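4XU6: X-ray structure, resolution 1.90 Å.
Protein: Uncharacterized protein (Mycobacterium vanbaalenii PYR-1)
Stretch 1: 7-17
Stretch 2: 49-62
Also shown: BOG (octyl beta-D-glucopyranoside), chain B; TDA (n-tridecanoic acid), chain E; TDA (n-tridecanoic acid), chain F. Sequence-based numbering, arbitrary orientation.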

# COMPACT_ATOMS: atom_id res chain seq x y z
N GLU A 7 -0.57 -17.52 25.71
CA GLU A 7 -0.98 -16.52 24.73
C GLU A 7 -0.09 -15.30 24.81
O GLU A 7 0.33 -14.76 23.78
CB GLU A 7 -2.45 -16.13 24.97
CG GLU A 7 -3.40 -17.28 24.71
CD GLU A 7 -4.75 -17.10 25.35
OE1 GLU A 7 -4.95 -16.12 26.10
OE2 GLU A 7 -5.64 -17.94 25.09
N ALA A 8 0.22 -14.88 26.04
CA ALA A 8 1.09 -13.74 26.26
C ALA A 8 2.48 -14.01 25.70
O ALA A 8 3.13 -13.11 25.17
CB ALA A 8 1.17 -13.39 27.75
N VAL A 9 2.94 -15.26 25.82
CA VAL A 9 4.26 -15.61 25.31
C VAL A 9 4.31 -15.59 23.78
O VAL A 9 5.27 -15.08 23.19
CB VAL A 9 4.75 -16.97 25.86
CG1 VAL A 9 5.98 -17.44 25.11
CG2 VAL A 9 5.06 -16.83 27.35
N VAL A 10 3.26 -16.11 23.14
CA VAL A 10 3.17 -16.08 21.68
C VAL A 10 3.15 -14.64 21.15
O VAL A 10 3.83 -14.32 20.18
CB VAL A 10 1.96 -16.86 21.14
CG1 VAL A 10 1.74 -16.55 19.67
CG2 VAL A 10 2.15 -18.37 21.37
N LEU A 11 2.38 -13.77 21.81
CA LEU A 11 2.33 -12.36 21.42
C LEU A 11 3.67 -11.67 21.63
O LEU A 11 4.09 -10.84 20.81
CB LEU A 11 1.22 -11.63 22.18
CG LEU A 11 -0.19 -12.13 21.88
CD1 LEU A 11 -1.21 -11.33 22.66
CD2 LEU A 11 -0.47 -12.06 20.38
N PHE A 12 4.34 -12.00 22.74
CA PHE A 12 5.67 -11.47 23.04
C PHE A 12 6.65 -11.83 21.93
O PHE A 12 7.40 -10.98 21.47
CB PHE A 12 6.19 -12.01 24.39
CG PHE A 12 7.62 -11.63 24.70
CD1 PHE A 12 7.91 -10.45 25.38
CD2 PHE A 12 8.67 -12.45 24.30
CE1 PHE A 12 9.22 -10.09 25.67
CE2 PHE A 12 10.00 -12.10 24.58
CZ PHE A 12 10.27 -10.92 25.27
N LEU A 13 6.64 -13.10 21.52
CA LEU A 13 7.55 -13.57 20.48
C LEU A 13 7.23 -12.96 19.12
O LEU A 13 8.13 -12.60 18.36
CB LEU A 13 7.51 -15.10 20.37
CG LEU A 13 8.01 -15.85 21.61
CD1 LEU A 13 7.81 -17.35 21.45
CD2 LEU A 13 9.47 -15.52 21.91
N LEU A 14 5.94 -12.85 18.81
CA LEU A 14 5.50 -12.20 17.58
C LEU A 14 6.03 -10.78 17.50
O LEU A 14 6.62 -10.37 16.48
CB LEU A 14 3.96 -12.18 17.54
CG LEU A 14 3.28 -12.05 16.19
CD1 LEU A 14 3.69 -13.23 15.32
CD2 LEU A 14 1.76 -12.02 16.35
N GLY A 15 5.83 -10.01 18.57
CA GLY A 15 6.31 -8.64 18.62
C GLY A 15 7.83 -8.54 18.53
O GLY A 15 8.37 -7.67 17.85
N ALA A 16 8.52 -9.45 19.22
CA ALA A 16 9.98 -9.48 19.20
C ALA A 16 10.53 -9.73 17.79
O ALA A 16 11.49 -9.07 17.37
CB ALA A 16 10.51 -10.53 20.18
N VAL A 17 9.95 -10.69 17.08
CA VAL A 17 10.44 -11.02 15.74
C VAL A 17 10.19 -9.86 14.78
O VAL A 17 11.08 -9.47 14.03
CB VAL A 17 9.80 -12.31 15.18
CG1 VAL A 17 10.13 -12.49 13.70
CG2 VAL A 17 10.26 -13.53 16.00
N PHE A 49 15.96 -4.55 23.16
CA PHE A 49 15.01 -3.98 22.20
C PHE A 49 13.84 -4.92 21.86
O PHE A 49 12.66 -4.54 22.06
CB PHE A 49 15.72 -3.46 20.93
CG PHE A 49 14.76 -2.94 19.90
CD1 PHE A 49 14.17 -1.69 20.05
CD2 PHE A 49 14.40 -3.71 18.79
CE1 PHE A 49 13.25 -1.20 19.12
CE2 PHE A 49 13.49 -3.23 17.86
CZ PHE A 49 12.92 -1.97 18.02
N PRO A 50 14.12 -6.16 21.39
CA PRO A 50 12.98 -7.04 21.13
C PRO A 50 12.22 -7.39 22.40
O PRO A 50 11.03 -7.72 22.32
CB PRO A 50 13.63 -8.29 20.52
CG PRO A 50 15.07 -8.27 21.01
CD PRO A 50 15.41 -6.80 21.05
N ILE A 51 12.87 -7.34 23.56
CA ILE A 51 12.16 -7.59 24.81
C ILE A 51 11.19 -6.45 25.11
O ILE A 51 10.05 -6.70 25.50
CB ILE A 51 13.12 -7.79 26.01
CG1 ILE A 51 14.05 -8.98 25.76
CG2 ILE A 51 12.33 -8.01 27.30
CD1 ILE A 51 15.12 -9.17 26.85
N LEU A 52 11.63 -5.21 24.92
CA LEU A 52 10.72 -4.06 25.11
C LEU A 52 9.51 -4.11 24.19
O LEU A 52 8.37 -3.97 24.64
CB LEU A 52 11.44 -2.73 24.92
CG LEU A 52 12.31 -2.17 26.04
CD1 LEU A 52 12.75 -0.76 25.69
CD2 LEU A 52 11.55 -2.18 27.37
N VAL A 53 9.74 -4.31 22.89
CA VAL A 53 8.63 -4.32 21.94
C VAL A 53 7.73 -5.54 22.14
O VAL A 53 6.50 -5.45 22.04
CB VAL A 53 9.11 -4.25 20.47
CG1 VAL A 53 7.91 -4.28 19.50
CG2 VAL A 53 9.97 -2.99 20.25
N GLY A 54 8.34 -6.68 22.43
CA GLY A 54 7.59 -7.90 22.69
C GLY A 54 6.70 -7.72 23.91
O GLY A 54 5.53 -8.14 23.92
N ALA A 55 7.24 -7.09 24.94
CA ALA A 55 6.48 -6.85 26.17
C ALA A 55 5.33 -5.86 25.93
O ALA A 55 4.23 -6.01 26.47
CB ALA A 55 7.40 -6.33 27.26
N ALA A 56 5.60 -4.84 25.12
CA ALA A 56 4.57 -3.88 24.74
C ALA A 56 3.44 -4.54 23.95
O ALA A 56 2.28 -4.17 24.12
CB ALA A 56 5.18 -2.75 23.94
N THR A 57 3.78 -5.49 23.08
CA THR A 57 2.77 -6.21 22.29
C THR A 57 1.81 -6.99 23.20
O THR A 57 0.58 -6.91 23.07
CB THR A 57 3.44 -7.20 21.31
OG1 THR A 57 4.39 -6.50 20.49
CG2 THR A 57 2.38 -7.87 20.43
N ALA A 58 2.38 -7.75 24.13
CA ALA A 58 1.54 -8.53 25.04
C ALA A 58 0.74 -7.60 25.96
O ALA A 58 -0.40 -7.89 26.29
CB ALA A 58 2.40 -9.50 25.86
N SER A 59 1.36 -6.50 26.37
CA SER A 59 0.71 -5.55 27.29
C SER A 59 -0.48 -4.83 26.67
O SER A 59 -1.50 -4.63 27.33
CB SER A 59 1.73 -4.53 27.81
OG SER A 59 2.70 -5.15 28.63
N LEU A 60 -0.34 -4.42 25.41
CA LEU A 60 -1.40 -3.71 24.70
C LEU A 60 -2.54 -4.66 24.37
O LEU A 60 -3.72 -4.29 24.40
CB LEU A 60 -0.84 -3.06 23.43
CG LEU A 60 0.07 -1.85 23.67
CD1 LEU A 60 0.97 -1.54 22.45
CD2 LEU A 60 -0.74 -0.63 24.04
N ALA A 61 -2.20 -5.91 24.08
CA ALA A 61 -3.22 -6.93 23.87
C ALA A 61 -4.01 -7.13 25.17
O ALA A 61 -5.24 -7.20 25.16
CB ALA A 61 -2.59 -8.23 23.43
N GLU A 62 -3.29 -7.23 26.28
CA GLU A 62 -3.94 -7.37 27.59
C GLU A 62 -4.83 -6.16 27.90
O GLU A 62 -5.98 -6.32 28.31
CB GLU A 62 -2.88 -7.56 28.69
CG GLU A 62 -3.46 -7.58 30.11
CD GLU A 62 -4.24 -8.84 30.43
OE1 GLU A 62 -4.08 -9.85 29.70
OE2 GLU A 62 -5.01 -8.83 31.41
C1 BOG B . -3.91 -21.59 23.62
O1 BOG B . -3.38 -20.30 23.30
C2 BOG B . -5.32 -21.44 24.21
O2 BOG B . -5.25 -20.64 25.40
C3 BOG B . -5.89 -22.81 24.54
O3 BOG B . -7.26 -22.66 24.95
C4 BOG B . -5.84 -23.69 23.31
O4 BOG B . -6.25 -25.02 23.67
C5 BOG B . -4.43 -23.72 22.70
O5 BOG B . -3.96 -22.39 22.44
C6 BOG B . -4.38 -24.54 21.41
O6 BOG B . -5.23 -23.95 20.41
C1' BOG B . -2.16 -20.33 22.54
C2' BOG B . -1.96 -18.94 21.94
C3' BOG B . -1.55 -18.96 20.48
C4' BOG B . -2.52 -18.13 19.64
C5' BOG B . -2.22 -16.64 19.65
C6' BOG B . -2.16 -16.13 18.21
C7' BOG B . -2.19 -14.61 18.12
C8' BOG B . -3.51 -14.07 18.63
O21 TDA E . 11.77 2.96 15.31
O22 TDA E . 13.16 2.50 17.12
C21 TDA E . 12.08 2.29 16.57
C22 TDA E . 11.12 1.29 17.15
C23 TDA E . 9.73 1.40 16.52
C24 TDA E . 8.81 0.28 17.00
C25 TDA E . 7.39 0.46 16.45
C26 TDA E . 6.46 -0.67 16.90
C27 TDA E . 6.89 -1.95 16.20
C28 TDA E . 6.00 -3.12 16.56
C29 TDA E . 6.57 -4.39 15.96
C30 TDA E . 5.63 -5.54 16.28
C31 TDA E . 4.32 -5.35 15.54
C32 TDA E . 3.43 -6.58 15.70
C33 TDA E . 1.96 -6.22 15.49
C21 TDA F . 13.74 1.86 21.46
C22 TDA F . 12.66 1.74 22.52
C23 TDA F . 11.41 1.08 21.97
C24 TDA F . 10.31 1.09 23.03
C25 TDA F . 9.01 0.49 22.51
C26 TDA F . 7.82 0.87 23.39
C27 TDA F . 8.11 0.54 24.85
C28 TDA F . 7.02 1.09 25.76
C29 TDA F . 6.45 -0.03 26.62
C30 TDA F . 7.54 -0.64 27.49
C31 TDA F . 7.10 -2.02 27.97
C32 TDA F . 5.68 -1.98 28.53
C33 TDA F . 5.39 -3.22 29.37

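Residues 7-17 and 49-62 are both helical, each a segment of a longer helix, and they run in largely opposing directions, with 133° between their N-to-C axes. The axes approach to 7.1 Å, a close spacing for two helices, and Phe12 CA and Gly54 CA lie only 4.1 Å apart. No hydrogen bond crosses the interface; each backbone satisfies its own i to i+4 pattern, and the contact rests on close backbone packing and apolar side chains, chiefly those of Phe12 and Leu11.

Two glycines make this spacing possible. A CB on Gly54 would fall 2.6 Å from Phe12 O, and one on Gly15 would fall 2.1 Å from Thr57 OG1; both would clash. Without them, Gly54 CA comes to 3.3 Å from Phe12 O, while Phe12 CA approaches Gly54 O at 3.4 Å with an angle of 163° at the hydrogen, a nearly linear CA-H...O contact. Gly15 CA likewise packs 3.4 Å from Thr57 OG1.

Thr57 points toward the first helix, and its m rotamer (chi1 -55°) turns the hydroxyl back along its own helix, where Thr57 OG1 donates to Val53 O at 2.8 Å. The polar group is thereby satisfied without a partner across the interface, and the methyl Thr57 CG2 rests 3.4 Å from Leu11 O. Ser59, also m, makes the equivalent bond from OG to Ala55 O at 2.8 Å, but lies outside the contact.

Phe12 has the largest area covered by the opposite helix. Its CA-to-CB bond points sideways, yet the t rotamer (chi1 174°) and a chi2 of 89° carry the ring over the second helix, where it lies obliquely above the backbone: Phe12 CD1 is 3.5 Å from Ala55 N and Phe12 CE1 3.5 Å from Ile51 O. Phe12 CE1 also meets Ile51 CG2 at 4.1 Å, although the CA-to-CB bond of Ile51 points away.

Leu11, in the common m,t conformation, points toward the second helix and extends CD1 to within 3.5 Å of Ala61 CB, with its CB 4.4 Å from Ala58 CB. Its other methyl, Leu11 CD2, contacts C7' of the octyl glucoside at 3.8 Å, so the forked side chain serves both protein and detergent. At the other end of the contact, Ala16 CB packs 3.9 Å from Pro50 CB and 3.6 Å from Pro50 O. Val53, a t rotamer, places CG1 3.8 Å from Gly15 O and 3.7 Å from C28 of the chain E tridecanoic acid, where the lipid tail borders the helix pair.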